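Long-range contacts in DUF115 domain-containing protein (Magnetospirillum magneticum AMB-1, PDB 5MU5), which is a Maf-type glycosyltransferase that takes part in building the flagellum, probably by attaching sugar residues to flagellin: residues S307-A312 / V336-F342; E408-F412 / S508-K512; M68-A73 / T210-V214; A73-R79 / H115-G120. The contacts are given in a common frame with arbitrary orientation. Residues are numbered along the deposited sequence.

Interaction 1: residues S307-A312 / V336-F342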
loop_
_atom_site.group_PDB
_atom_site.type_symbol
_atom_site.label_atom_id
_atom_site.label_comp_id
_atom_site.label_asym_id
_atom_site.label_seq_id
_atom_site.Cartn_x
_atom_site.Cartn_y
_atom_site.Cartn_z
ATOM N N SER A 307 -13.850 7.509 24.518
ATOM C CA SER A 307 -14.240 6.960 25.809
ATOM C C SER A 307 -14.315 8.026 26.904
ATOM O O SER A 307 -15.201 7.984 27.766
ATOM C CB SER A 307 -13.263 5.848 26.210
ATOM O OG SER A 307 -11.921 6.328 26.269
ATOM N N ARG A 308 -13.412 8.996 26.834
ATOM C CA ARG A 308 -13.365 10.079 27.811
ATOM C C ARG A 308 -14.700 10.812 27.939
ATOM O O ARG A 308 -15.211 10.971 29.043
ATOM C CB ARG A 308 -12.240 11.062 27.458
ATOM C CG ARG A 308 -12.085 12.182 28.449
ATOM C CD ARG A 308 -10.854 13.043 28.169
ATOM N NE ARG A 308 -9.580 12.413 28.556
ATOM C CZ ARG A 308 -9.160 12.232 29.814
ATOM N NH1 ARG A 308 -9.916 12.600 30.853
ATOM N NH2 ARG A 308 -7.983 11.661 30.037
ATOM N N VAL A 309 -15.277 11.231 26.816
ATOM C CA VAL A 309 -16.527 11.993 26.835
ATOM C C VAL A 309 -17.733 11.113 27.207
ATOM O O VAL A 309 -18.655 11.551 27.895
ATOM C CB VAL A 309 -16.768 12.777 25.511
ATOM C CG1 VAL A 309 -16.968 11.857 24.308
ATOM C CG2 VAL A 309 -17.966 13.716 25.675
ATOM N N LEU A 310 -17.722 9.864 26.773
ATOM C CA LEU A 310 -18.779 8.949 27.148
ATOM C C LEU A 310 -18.740 8.739 28.657
ATOM O O LEU A 310 -19.750 8.962 29.345
ATOM C CB LEU A 310 -18.651 7.618 26.405
ATOM C CG LEU A 310 -18.755 7.751 24.891
ATOM C CD1 LEU A 310 -18.343 6.476 24.199
ATOM C CD2 LEU A 310 -20.161 8.136 24.480
ATOM N N LEU A 311 -17.576 8.354 29.178
ATOM C CA LEU A 311 -17.471 8.051 30.604
ATOM C C LEU A 311 -17.723 9.267 31.499
ATOM O O LEU A 311 -18.416 9.146 32.493
ATOM C CB LEU A 311 -16.124 7.409 30.934
ATOM C CG LEU A 311 -15.907 6.030 30.317
ATOM C CD1 LEU A 311 -14.443 5.620 30.427
ATOM C CD2 LEU A 311 -16.811 4.980 30.953
ATOM N N ALA A 312 -17.187 10.431 31.145
ATOM C CA ALA A 312 -17.440 11.647 31.927
ATOM C C ALA A 312 -18.940 11.965 32.015
ATOM O O ALA A 312 -19.376 12.570 32.970
ATOM C CB ALA A 312 -16.682 12.831 31.341
ATOM N N VAL A 336 -7.530 7.640 31.124
ATOM C CA VAL A 336 -8.994 7.597 31.161
ATOM C C VAL A 336 -9.475 6.551 32.177
ATOM O O VAL A 336 -10.413 6.804 32.917
ATOM C CB VAL A 336 -9.593 7.296 29.779
ATOM C CG1 VAL A 336 -11.099 7.231 29.871
ATOM C CG2 VAL A 336 -9.168 8.344 28.752
ATOM N N HIS A 337 -8.842 5.380 32.190
ATOM C CA HIS A 337 -9.121 4.327 33.179
ATOM C C HIS A 337 -8.916 4.826 34.617
ATOM O O HIS A 337 -9.751 4.616 35.501
ATOM C CB HIS A 337 -8.189 3.136 32.922
ATOM C CG HIS A 337 -8.323 2.022 33.913
ATOM N ND1 HIS A 337 -9.406 1.165 33.936
ATOM C CD2 HIS A 337 -7.487 1.594 34.884
ATOM C CE1 HIS A 337 -9.241 0.271 34.892
ATOM N NE2 HIS A 337 -8.084 0.511 35.480
ATOM N N GLU A 338 -7.783 5.479 34.828
ATOM C CA GLU A 338 -7.439 6.068 36.107
ATOM C C GLU A 338 -8.491 7.088 36.550
ATOM O O GLU A 338 -8.860 7.110 37.700
ATOM C CB GLU A 338 -6.062 6.741 36.003
ATOM C CG GLU A 338 -5.666 7.619 37.179
ATOM C CD GLU A 338 -5.477 6.825 38.448
ATOM O OE1 GLU A 338 -4.807 5.771 38.391
ATOM O OE2 GLU A 338 -5.984 7.256 39.507
ATOM N N GLU A 339 -8.977 7.924 35.637
ATOM C CA GLU A 339 -9.922 8.981 36.009
ATOM C C GLU A 339 -11.365 8.514 36.170
ATOM O O GLU A 339 -12.038 8.966 37.067
ATOM C CB GLU A 339 -9.857 10.143 35.008
ATOM C CG GLU A 339 -10.783 11.302 35.364
ATOM C CD GLU A 339 -10.534 12.558 34.538
ATOM O OE1 GLU A 339 -9.575 12.590 33.729
ATOM O OE2 GLU A 339 -11.308 13.526 34.701
ATOM N N PHE A 340 -11.836 7.630 35.295
ATOM C CA PHE A 340 -13.238 7.185 35.300
ATOM C C PHE A 340 -13.468 5.696 35.475
ATOM O O PHE A 340 -14.559 5.297 35.876
ATOM C CB PHE A 340 -13.908 7.558 33.984
ATOM C CG PHE A 340 -13.821 9.010 33.651
ATOM C CD1 PHE A 340 -14.635 9.941 34.299
ATOM C CD2 PHE A 340 -12.933 9.453 32.677
ATOM C CE1 PHE A 340 -14.558 11.292 33.980
ATOM C CE2 PHE A 340 -12.847 10.801 32.359
ATOM C CZ PHE A 340 -13.663 11.721 33.012
ATOM N N GLY A 341 -12.477 4.870 35.131
ATOM C CA GLY A 341 -12.658 3.417 35.136
ATOM C C GLY A 341 -13.432 3.018 33.891
ATOM O O GLY A 341 -14.207 3.801 33.370
ATOM N N PHE A 342 -13.227 1.799 33.409
ATOM C CA PHE A 342 -13.896 1.329 32.191
ATOM C C PHE A 342 -15.058 0.394 32.446
ATOM O O PHE A 342 -15.718 -0.051 31.506
ATOM C CB PHE A 342 -12.884 0.676 31.240
ATOM C CG PHE A 342 -12.202 1.653 30.345
ATOM C CD1 PHE A 342 -12.841 2.105 29.197
ATOM C CD2 PHE A 342 -10.940 2.132 30.644
ATOM C CE1 PHE A 342 -12.226 3.015 28.364
ATOM C CE2 PHE A 342 -10.314 3.047 29.814
ATOM C CZ PHE A 342 -10.958 3.492 28.679
#
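Leu311 forms the apolar centre of this helix–helix contact. Its CD1 lies 3.8 Å from Val336 CG1 and sits over the face of the Phe342 ring in a CH-pi contact, 4.3 Å from the centroid, while its CB meets Phe340 CB at 3.8 Å. A branched leucine suits this place because one side chain can touch a valine and two phenylalanines. The small Ala312 lets Phe340 approach closely, with Ala312 CB 3.6 Å from Phe340 CZ, and Ser307 CB packs 3.7 Å from Phe342 CE1. Gly341, at positive phi, a conformation that favours glycine, ends the helical path and is followed by Phe342, whose ring turns back to the other helix. At the solvent-facing edge the long Arg308 lays one face of its guanidinium over Val336, CG2 to NH2 3.7 Å, and reaches Glu339 in a salt bridge, Arg308 NH1 to Glu339 OE1 2.9 Å. The short helical segments run nearly parallel, at 7° and 10.5 Å apart, as consecutive helices of a parallel alpha/beta fold do. Strand 319-322 lies between them in the chain; its Gln320 touches both Ser307 and Phe342, and Leu310 packs on strand 299-303.

Interaction 2: residues E408-F412 / S508-K512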
loop_
_atom_site.group_PDB
_atom_site.type_symbol
_atom_site.label_atom_id
_atom_site.label_comp_id
_atom_site.label_asym_id
_atom_site.label_seq_id
_atom_site.Cartn_x
_atom_site.Cartn_y
_atom_site.Cartn_z
ATOM N N GLU A 408 -27.733 -1.959 11.701
ATOM C CA GLU A 408 -28.257 -0.640 11.905
ATOM C C GLU A 408 -27.204 0.113 12.711
ATOM O O GLU A 408 -26.937 -0.204 13.861
ATOM C CB GLU A 408 -29.593 -0.701 12.625
ATOM C CG GLU A 408 -30.359 0.623 12.602
ATOM C CD GLU A 408 -31.655 0.569 13.405
ATOM O OE1 GLU A 408 -32.252 -0.518 13.487
ATOM O OE2 GLU A 408 -32.090 1.605 13.941
ATOM N N LEU A 409 -26.585 1.096 12.083
ATOM C CA LEU A 409 -25.444 1.796 12.657
ATOM C C LEU A 409 -25.709 3.267 12.771
ATOM O O LEU A 409 -26.233 3.861 11.847
ATOM C CB LEU A 409 -24.230 1.662 11.737
ATOM C CG LEU A 409 -23.312 0.459 11.817
ATOM C CD1 LEU A 409 -24.057 -0.851 11.679
ATOM C CD2 LEU A 409 -22.268 0.576 10.721
ATOM N N TYR A 410 -25.290 3.850 13.889
ATOM C CA TYR A 410 -25.375 5.284 14.089
ATOM C C TYR A 410 -23.994 5.805 14.410
ATOM O O TYR A 410 -23.334 5.322 15.335
ATOM C CB TYR A 410 -26.349 5.615 15.202
ATOM C CG TYR A 410 -27.758 5.217 14.854
ATOM C CD1 TYR A 410 -28.203 3.925 15.064
ATOM C CD2 TYR A 410 -28.638 6.125 14.279
ATOM C CE1 TYR A 410 -29.486 3.552 14.720
ATOM C CE2 TYR A 410 -29.928 5.761 13.942
ATOM C CZ TYR A 410 -30.339 4.474 14.163
ATOM O OH TYR A 410 -31.621 4.106 13.839
ATOM N N LEU A 411 -23.548 6.781 13.633
ATOM C CA LEU A 411 -22.269 7.424 13.901
ATOM C C LEU A 411 -22.421 8.730 14.680
ATOM O O LEU A 411 -23.193 9.607 14.324
ATOM C CB LEU A 411 -21.519 7.705 12.611
ATOM C CG LEU A 411 -21.373 6.575 11.604
ATOM C CD1 LEU A 411 -20.652 7.155 10.396
ATOM C CD2 LEU A 411 -20.644 5.360 12.155
ATOM N N PHE A 412 -21.642 8.850 15.739
ATOM C CA PHE A 412 -21.586 10.043 16.547
ATOM C C PHE A 412 -20.116 10.418 16.703
ATOM O O PHE A 412 -19.249 9.541 16.820
ATOM C CB PHE A 412 -22.195 9.785 17.921
ATOM C CG PHE A 412 -23.642 9.405 17.887
ATOM C CD1 PHE A 412 -24.010 8.080 17.781
ATOM C CD2 PHE A 412 -24.623 10.364 18.012
ATOM C CE1 PHE A 412 -25.350 7.718 17.785
ATOM C CE2 PHE A 412 -25.956 10.021 17.999
ATOM C CZ PHE A 412 -26.324 8.697 17.893
ATOM N N SER A 508 -33.978 13.245 15.733
ATOM C CA SER A 508 -34.926 12.438 14.954
ATOM C C SER A 508 -34.721 10.952 15.157
ATOM O O SER A 508 -35.497 10.164 14.640
ATOM C CB SER A 508 -34.791 12.731 13.462
ATOM O OG SER A 508 -35.158 14.064 13.177
ATOM N N LEU A 509 -33.683 10.574 15.896
ATOM C CA LEU A 509 -33.381 9.171 16.121
ATOM C C LEU A 509 -34.463 8.499 16.953
ATOM O O LEU A 509 -34.769 8.970 18.030
ATOM C CB LEU A 509 -32.030 9.055 16.822
ATOM C CG LEU A 509 -31.504 7.681 17.229
ATOM C CD1 LEU A 509 -29.979 7.680 17.219
ATOM C CD2 LEU A 509 -32.023 7.258 18.594
ATOM N N ARG A 510 -35.051 7.422 16.435
ATOM C CA ARG A 510 -36.022 6.590 17.174
ATOM C C ARG A 510 -35.593 5.152 16.955
ATOM O O ARG A 510 -35.467 4.716 15.816
ATOM C CB ARG A 510 -37.460 6.724 16.644
ATOM C CG ARG A 510 -38.113 8.093 16.773
ATOM C CD ARG A 510 -38.344 8.515 18.225
ATOM N NE ARG A 510 -39.011 9.816 18.305
ATOM C CZ ARG A 510 -38.427 10.996 18.090
ATOM N NH1 ARG A 510 -37.137 11.086 17.762
ATOM N NH2 ARG A 510 -39.142 12.109 18.192
ATOM N N LEU A 511 -35.392 4.409 18.028
ATOM C CA LEU A 511 -34.967 3.025 17.921
ATOM C C LEU A 511 -36.146 2.090 18.141
ATOM O O LEU A 511 -37.092 2.438 18.823
ATOM C CB LEU A 511 -33.876 2.740 18.944
ATOM C CG LEU A 511 -32.664 3.671 18.893
ATOM C CD1 LEU A 511 -31.712 3.295 20.024
ATOM C CD2 LEU A 511 -31.967 3.609 17.543
ATOM N N LYS A 512 -36.077 0.898 17.564
ATOM C CA LYS A 512 -37.118 -0.112 17.720
ATOM C C LYS A 512 -36.687 -1.185 18.727
ATOM O O LYS A 512 -37.425 -2.117 18.997
ATOM C CB LYS A 512 -37.396 -0.775 16.364
ATOM C CG LYS A 512 -37.888 0.187 15.292
ATOM C CD LYS A 512 -37.741 -0.404 13.892
ATOM C CE LYS A 512 -38.122 0.610 12.817
ATOM N NZ LYS A 512 -37.375 0.342 11.557
HETATM O O HOH W 1 -33.467 6.233 13.653
#
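This is an apolar contact between a strand inside the large mixed sheet and the irregular segment 508-512, which follows strand 502-503 and precedes helix 515-528. No direct hydrogen bond joins the two segments, and their closest CA atoms, those of Tyr410 and Leu509, are 9.1 Å apart, so side chains bridge the gap. Glu408, Tyr410 and Phe412, every second residue of the strand, point toward the segment. Leu509 answers with CD1 over the face of the Tyr410 ring, 4.0 Å from its centroid in a CH-pi contact, and the same CD1 lies at the edge of the Phe412 ring, 3.9 Å from CZ. Leu511 adds its CD2 at 3.8 Å from Tyr410 CE1. Tyrosine suits the margin of this cluster: its ring is packed by leucine while its hydroxyl donates to the carboxylate of Glu408, OH to OE2 2.5 Å, and accepts from water 1 at 2.8 Å. That water makes a weak bond with Arg510 N at 3.4 Å. Phe490 of strand 488-491 stacks on Tyr410. The parallel strand, between neighbours 275-278 and 488-491 and with helix 284-294 packed on Phe412, is consistent with a Rossmann-like alpha/beta domain; loop 508-512 adds to the cover on that face.

Interaction 3: residues M68-A73 / T210-V214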
loop_
_atom_site.group_PDB
_atom_site.type_symbol
_atom_site.label_atom_id
_atom_site.label_comp_id
_atom_site.label_asym_id
_atom_site.label_seq_id
_atom_site.Cartn_x
_atom_site.Cartn_y
_atom_site.Cartn_z
ATOM N N MET A 68 12.177 12.079 -32.072
ATOM C CA MET A 68 11.864 12.391 -30.682
ATOM C C MET A 68 12.468 11.362 -29.745
ATOM O O MET A 68 12.983 11.735 -28.701
ATOM C CB MET A 68 10.366 12.476 -30.451
ATOM C CG MET A 68 9.767 13.718 -31.063
ATOM S SD MET A 68 7.976 13.785 -30.894
ATOM C CE MET A 68 7.787 13.813 -29.105
ATOM N N ALA A 69 12.417 10.085 -30.122
ATOM C CA ALA A 69 12.985 9.016 -29.300
ATOM C C ALA A 69 14.498 9.167 -29.224
ATOM O O ALA A 69 15.089 9.032 -28.165
ATOM C CB ALA A 69 12.602 7.641 -29.847
ATOM N N THR A 70 15.121 9.473 -30.355
ATOM C CA THR A 70 16.560 9.726 -30.399
ATOM C C THR A 70 16.981 10.952 -29.581
ATOM O O THR A 70 17.959 10.912 -28.846
ATOM C CB THR A 70 16.990 9.954 -31.849
ATOM O OG1 THR A 70 16.711 8.769 -32.593
ATOM C CG2 THR A 70 18.473 10.305 -31.943
ATOM N N ARG A 71 16.234 12.036 -29.725
ATOM C CA ARG A 71 16.557 13.321 -29.088
ATOM C C ARG A 71 16.344 13.348 -27.561
ATOM O O ARG A 71 16.967 14.149 -26.873
ATOM C CB ARG A 71 15.706 14.422 -29.766
ATOM C CG ARG A 71 15.720 15.789 -29.114
ATOM C CD ARG A 71 14.686 16.754 -29.701
ATOM N NE ARG A 71 13.291 16.524 -29.273
ATOM C CZ ARG A 71 12.745 16.924 -28.104
ATOM N NH1 ARG A 71 13.475 17.553 -27.163
ATOM N NH2 ARG A 71 11.449 16.673 -27.858
ATOM N N THR A 72 15.479 12.480 -27.030
ATOM C CA THR A 72 15.098 12.531 -25.614
ATOM C C THR A 72 15.783 11.513 -24.697
ATOM O O THR A 72 15.317 11.255 -23.585
ATOM C CB THR A 72 13.565 12.383 -25.454
ATOM O OG1 THR A 72 13.094 11.208 -26.135
ATOM C CG2 THR A 72 12.879 13.579 -26.007
ATOM N N ALA A 73 16.905 10.973 -25.137
ATOM C CA ALA A 73 17.610 9.934 -24.378
ATOM C C ALA A 73 18.087 10.355 -22.996
ATOM O O ALA A 73 18.143 9.521 -22.095
ATOM C CB ALA A 73 18.810 9.431 -25.176
ATOM N N THR A 210 12.967 6.357 -14.716
ATOM C CA THR A 210 12.049 5.683 -15.619
ATOM C C THR A 210 11.827 6.578 -16.855
ATOM O O THR A 210 11.495 7.753 -16.736
ATOM C CB THR A 210 10.692 5.424 -14.909
ATOM O OG1 THR A 210 10.876 4.489 -13.828
ATOM C CG2 THR A 210 9.630 4.888 -15.875
ATOM N N ARG A 211 12.047 6.018 -18.037
ATOM C CA ARG A 211 11.785 6.704 -19.284
ATOM C C ARG A 211 10.285 6.745 -19.534
ATOM O O ARG A 211 9.603 5.720 -19.457
ATOM C CB ARG A 211 12.474 5.961 -20.439
ATOM C CG ARG A 211 12.434 6.680 -21.787
ATOM C CD ARG A 211 13.382 7.859 -21.839
ATOM N NE ARG A 211 13.472 8.421 -23.192
ATOM C CZ ARG A 211 14.298 7.993 -24.149
ATOM N NH1 ARG A 211 15.121 6.970 -23.933
ATOM N NH2 ARG A 211 14.288 8.589 -25.339
ATOM N N LEU A 212 9.785 7.937 -19.838
ATOM C CA LEU A 212 8.400 8.150 -20.212
ATOM C C LEU A 212 8.363 8.581 -21.679
ATOM O O LEU A 212 9.220 9.352 -22.114
ATOM C CB LEU A 212 7.818 9.250 -19.356
ATOM C CG LEU A 212 7.925 9.010 -17.851
ATOM C CD1 LEU A 212 7.483 10.254 -17.112
ATOM C CD2 LEU A 212 7.081 7.812 -17.465
ATOM N N PHE A 213 7.394 8.067 -22.443
ATOM C CA PHE A 213 7.290 8.387 -23.860
ATOM C C PHE A 213 5.849 8.288 -24.352
ATOM O O PHE A 213 5.178 7.287 -24.134
ATOM C CB PHE A 213 8.181 7.459 -24.681
ATOM C CG PHE A 213 8.433 7.952 -26.063
ATOM C CD1 PHE A 213 9.496 8.813 -26.319
ATOM C CD2 PHE A 213 7.597 7.576 -27.118
ATOM C CE1 PHE A 213 9.715 9.303 -27.604
ATOM C CE2 PHE A 213 7.819 8.057 -28.403
ATOM C CZ PHE A 213 8.874 8.924 -28.649
ATOM N N VAL A 214 5.394 9.338 -25.027
ATOM C CA VAL A 214 4.053 9.419 -25.540
ATOM C C VAL A 214 4.173 9.155 -27.036
ATOM O O VAL A 214 4.848 9.890 -27.740
ATOM C CB VAL A 214 3.433 10.800 -25.225
ATOM C CG1 VAL A 214 2.118 11.000 -25.968
ATOM C CG2 VAL A 214 3.221 10.956 -23.717
#
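Segment 68-73 carries the last turn of helix 61-71, which Thr72 leaves, whereas 211-214 is an extended strand. The nearest CA pairs, Ala69 with Phe213 at 7.9 Å and Ala73 with Arg211 at 8.4 Å, are too far apart for backbone pairing, so the long side chains of the strand span the gap. Arg211 and Phe213, two residues apart, both point toward the helix end. Arg211 NH2 donates to Thr72 OG1 at 3.0 Å and weakly to Ala69 O, also at 3.0 Å; arginine can reach a helix end whose late carbonyls lack the usual backbone partners. Thr72 OG1 in turn donates to Met68 O at 2.6 Å, so a single hydroxyl ties the arginine to the preceding turn. Phe213 supplies the apolar half: its CE1 lies 3.7 Å from Ala69 CA and 4.0 Å from Ala69 CB, and Met68 CB is 4.3 Å from Phe213 CZ. The small alanine permits this close approach. Arg211 also bonds through NH1 to Gln141 and forms a salt bridge with Asp142, both on helix 134-142, which packs against Ala69 through Ile137. The strand pairs with 123-127 in the parallel sheet, while Leu212 meets helix 219-235.

Interaction 4: residues A73-R79 / H115-G120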
loop_
_atom_site.group_PDB
_atom_site.type_symbol
_atom_site.label_atom_id
_atom_site.label_comp_id
_atom_site.label_asym_id
_atom_site.label_seq_id
_atom_site.Cartn_x
_atom_site.Cartn_y
_atom_site.Cartn_z
ATOM N N ALA A 73 16.905 10.973 -25.137
ATOM C CA ALA A 73 17.610 9.934 -24.378
ATOM C C ALA A 73 18.087 10.355 -22.996
ATOM O O ALA A 73 18.143 9.521 -22.095
ATOM C CB ALA A 73 18.810 9.431 -25.176
ATOM N N LEU A 74 18.443 11.629 -22.832
ATOM C CA LEU A 74 19.123 12.083 -21.607
ATOM C C LEU A 74 18.433 13.181 -20.793
ATOM O O LEU A 74 18.793 13.415 -19.645
ATOM C CB LEU A 74 20.525 12.566 -21.986
ATOM C CG LEU A 74 21.419 11.551 -22.727
ATOM C CD1 LEU A 74 22.657 12.224 -23.312
ATOM C CD2 LEU A 74 21.814 10.399 -21.807
ATOM N N GLY A 75 17.470 13.874 -21.384
ATOM C CA GLY A 75 16.828 14.977 -20.696
ATOM C C GLY A 75 15.983 14.501 -19.531
ATOM O O GLY A 75 15.243 13.528 -19.661
ATOM N N PRO A 76 16.075 15.184 -18.387
ATOM C CA PRO A 76 15.230 14.848 -17.241
ATOM C C PRO A 76 13.726 15.105 -17.429
ATOM O O PRO A 76 12.938 14.536 -16.694
ATOM C CB PRO A 76 15.788 15.733 -16.116
ATOM C CG PRO A 76 16.404 16.893 -16.824
ATOM C CD PRO A 76 16.972 16.315 -18.093
ATOM N N ASP A 77 13.315 15.926 -18.399
ATOM C CA ASP A 77 11.879 16.213 -18.592
ATOM C C ASP A 77 11.070 14.953 -18.867
ATOM O O ASP A 77 9.918 14.862 -18.472
ATOM C CB ASP A 77 11.624 17.159 -19.772
ATOM C CG ASP A 77 12.101 18.595 -19.533
ATOM O OD1 ASP A 77 12.626 18.946 -18.443
ATOM O OD2 ASP A 77 11.938 19.390 -20.486
ATOM N N HIS A 78 11.685 13.999 -19.557
ATOM C CA HIS A 78 11.025 12.760 -19.998
ATOM C C HIS A 78 11.390 11.548 -19.113
ATOM O O HIS A 78 11.500 10.422 -19.594
ATOM C CB HIS A 78 11.426 12.507 -21.462
ATOM C CG HIS A 78 11.381 13.746 -22.310
ATOM N ND1 HIS A 78 10.200 14.393 -22.616
ATOM C CD2 HIS A 78 12.371 14.486 -22.867
ATOM C CE1 HIS A 78 10.464 15.462 -23.344
ATOM N NE2 HIS A 78 11.773 15.540 -23.513
ATOM N N ARG A 79 11.578 11.816 -17.824
ATOM C CA ARG A 79 12.024 10.845 -16.847
ATOM C C ARG A 79 11.379 11.110 -15.498
ATOM O O ARG A 79 11.032 12.247 -15.186
ATOM C CB ARG A 79 13.534 11.009 -16.634
ATOM C CG ARG A 79 14.397 10.747 -17.852
ATOM C CD ARG A 79 14.619 9.267 -18.038
ATOM N NE ARG A 79 15.497 9.013 -19.165
ATOM C CZ ARG A 79 15.992 7.822 -19.478
ATOM N NH1 ARG A 79 15.736 6.772 -18.738
ATOM N NH2 ARG A 79 16.779 7.683 -20.515
ATOM N N HIS A 115 21.324 15.017 -12.122
ATOM C CA HIS A 115 20.636 14.112 -13.032
ATOM C C HIS A 115 21.657 13.163 -13.612
ATOM O O HIS A 115 22.808 13.538 -13.798
ATOM C CB HIS A 115 19.945 14.894 -14.172
ATOM C CG HIS A 115 18.891 15.853 -13.702
ATOM N ND1 HIS A 115 17.870 15.474 -12.852
ATOM C CD2 HIS A 115 18.682 17.164 -13.980
ATOM C CE1 HIS A 115 17.089 16.512 -12.613
ATOM N NE2 HIS A 115 17.563 17.551 -13.281
ATOM N N PRO A 116 21.250 11.924 -13.905
ATOM C CA PRO A 116 22.229 11.054 -14.540
ATOM C C PRO A 116 22.694 11.579 -15.919
ATOM O O PRO A 116 21.913 12.188 -16.654
ATOM C CB PRO A 116 21.455 9.741 -14.717
ATOM C CG PRO A 116 20.363 9.799 -13.720
ATOM C CD PRO A 116 19.973 11.238 -13.691
ATOM N N GLU A 117 23.955 11.338 -16.251
ATOM C CA GLU A 117 24.471 11.621 -17.595
ATOM C C GLU A 117 24.362 10.410 -18.517
ATOM O O GLU A 117 24.754 10.476 -19.675
ATOM C CB GLU A 117 25.923 12.087 -17.540
ATOM C CG GLU A 117 26.055 13.602 -17.478
ATOM C CD GLU A 117 27.493 14.070 -17.288
ATOM O OE1 GLU A 117 28.428 13.237 -17.381
ATOM O OE2 GLU A 117 27.690 15.280 -17.045
ATOM N N GLU A 118 23.811 9.320 -18.008
ATOM C CA GLU A 118 23.680 8.086 -18.756
ATOM C C GLU A 118 22.193 7.759 -18.980
ATOM O O GLU A 118 21.339 8.096 -18.167
ATOM C CB GLU A 118 24.376 6.950 -17.980
ATOM C CG GLU A 118 23.878 6.774 -16.531
ATOM C CD GLU A 118 24.482 5.584 -15.791
ATOM O OE1 GLU A 118 25.529 5.048 -16.235
ATOM O OE2 GLU A 118 23.893 5.181 -14.756
ATOM N N SER A 119 21.886 7.127 -20.101
ATOM C CA SER A 119 20.548 6.587 -20.331
ATOM C C SER A 119 20.466 5.308 -19.521
ATOM O O SER A 119 21.480 4.650 -19.308
ATOM C CB SER A 119 20.305 6.268 -21.810
ATOM O OG SER A 119 19.943 7.430 -22.523
ATOM N N GLY A 120 19.270 4.948 -19.079
ATOM C CA GLY A 120 19.095 3.728 -18.300
ATOM C C GLY A 120 17.727 3.642 -17.647
ATOM O O GLY A 120 16.714 3.957 -18.274
#
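Hydrogen bonds to backbone carbonyls, together with one CH-pi contact between a proline and a histidine, join these two irregular segments. Ser119 OG donates to Ala73 O at 2.8 Å, and the same carbonyl accepts from Arg79 NH2, also at 2.8 Å. Arg79 completes the bridge with NH1 donating to Gly120 O at 3.0 Å. A guanidinium suits this spot because its several N-H groups can serve carbonyls of both segments at once, and a compact serine can turn its hydroxyl onto a close neighbour. Charge and aromatic partners complete the surroundings of Arg79: Asp142 forms a salt bridge with it, and Trp209 takes part in a cation-pi contact. The CH-pi interaction has Pro76 CB 3.7 Å from the centroid of the His115 ring and almost on its normal; a compact, rigid proline ring can lay its C-H groups against such a face. Van der Waals packing comes from Leu74, whose CD2 lies 3.6 Å from both Glu117 O and Ser119 OG, an exposed leucine laid along the other backbone. Through carbonyls of both segments, Arg79 links the loop after helix 61-71 to the loop leading into strand 123-127 of the N-terminal domain's parallel sheet.

In the fold
Along the chain, interactions 3 and 4 come first, in the Maf N-terminal domain, and interactions 1 and 2 follow. The early pair share Ala73, have centres 9 Å apart and touch directly: Leu212 N and His78 O, 3.0 Å apart, probably form a hydrogen bond. Interaction 4 falls within the chain between the two segments of interaction 3, and both lie by the four-stranded parallel sheet. Interactions 1 and 2 belong to the large mixed sheet and its coverings; their centres are 23 Å apart and their nearest atoms about 7 Å. Centres of the two pairs are 58 to 62 Å apart on opposite sides of the chain's centre, so each pair belongs to its own alpha/beta region of this large protein.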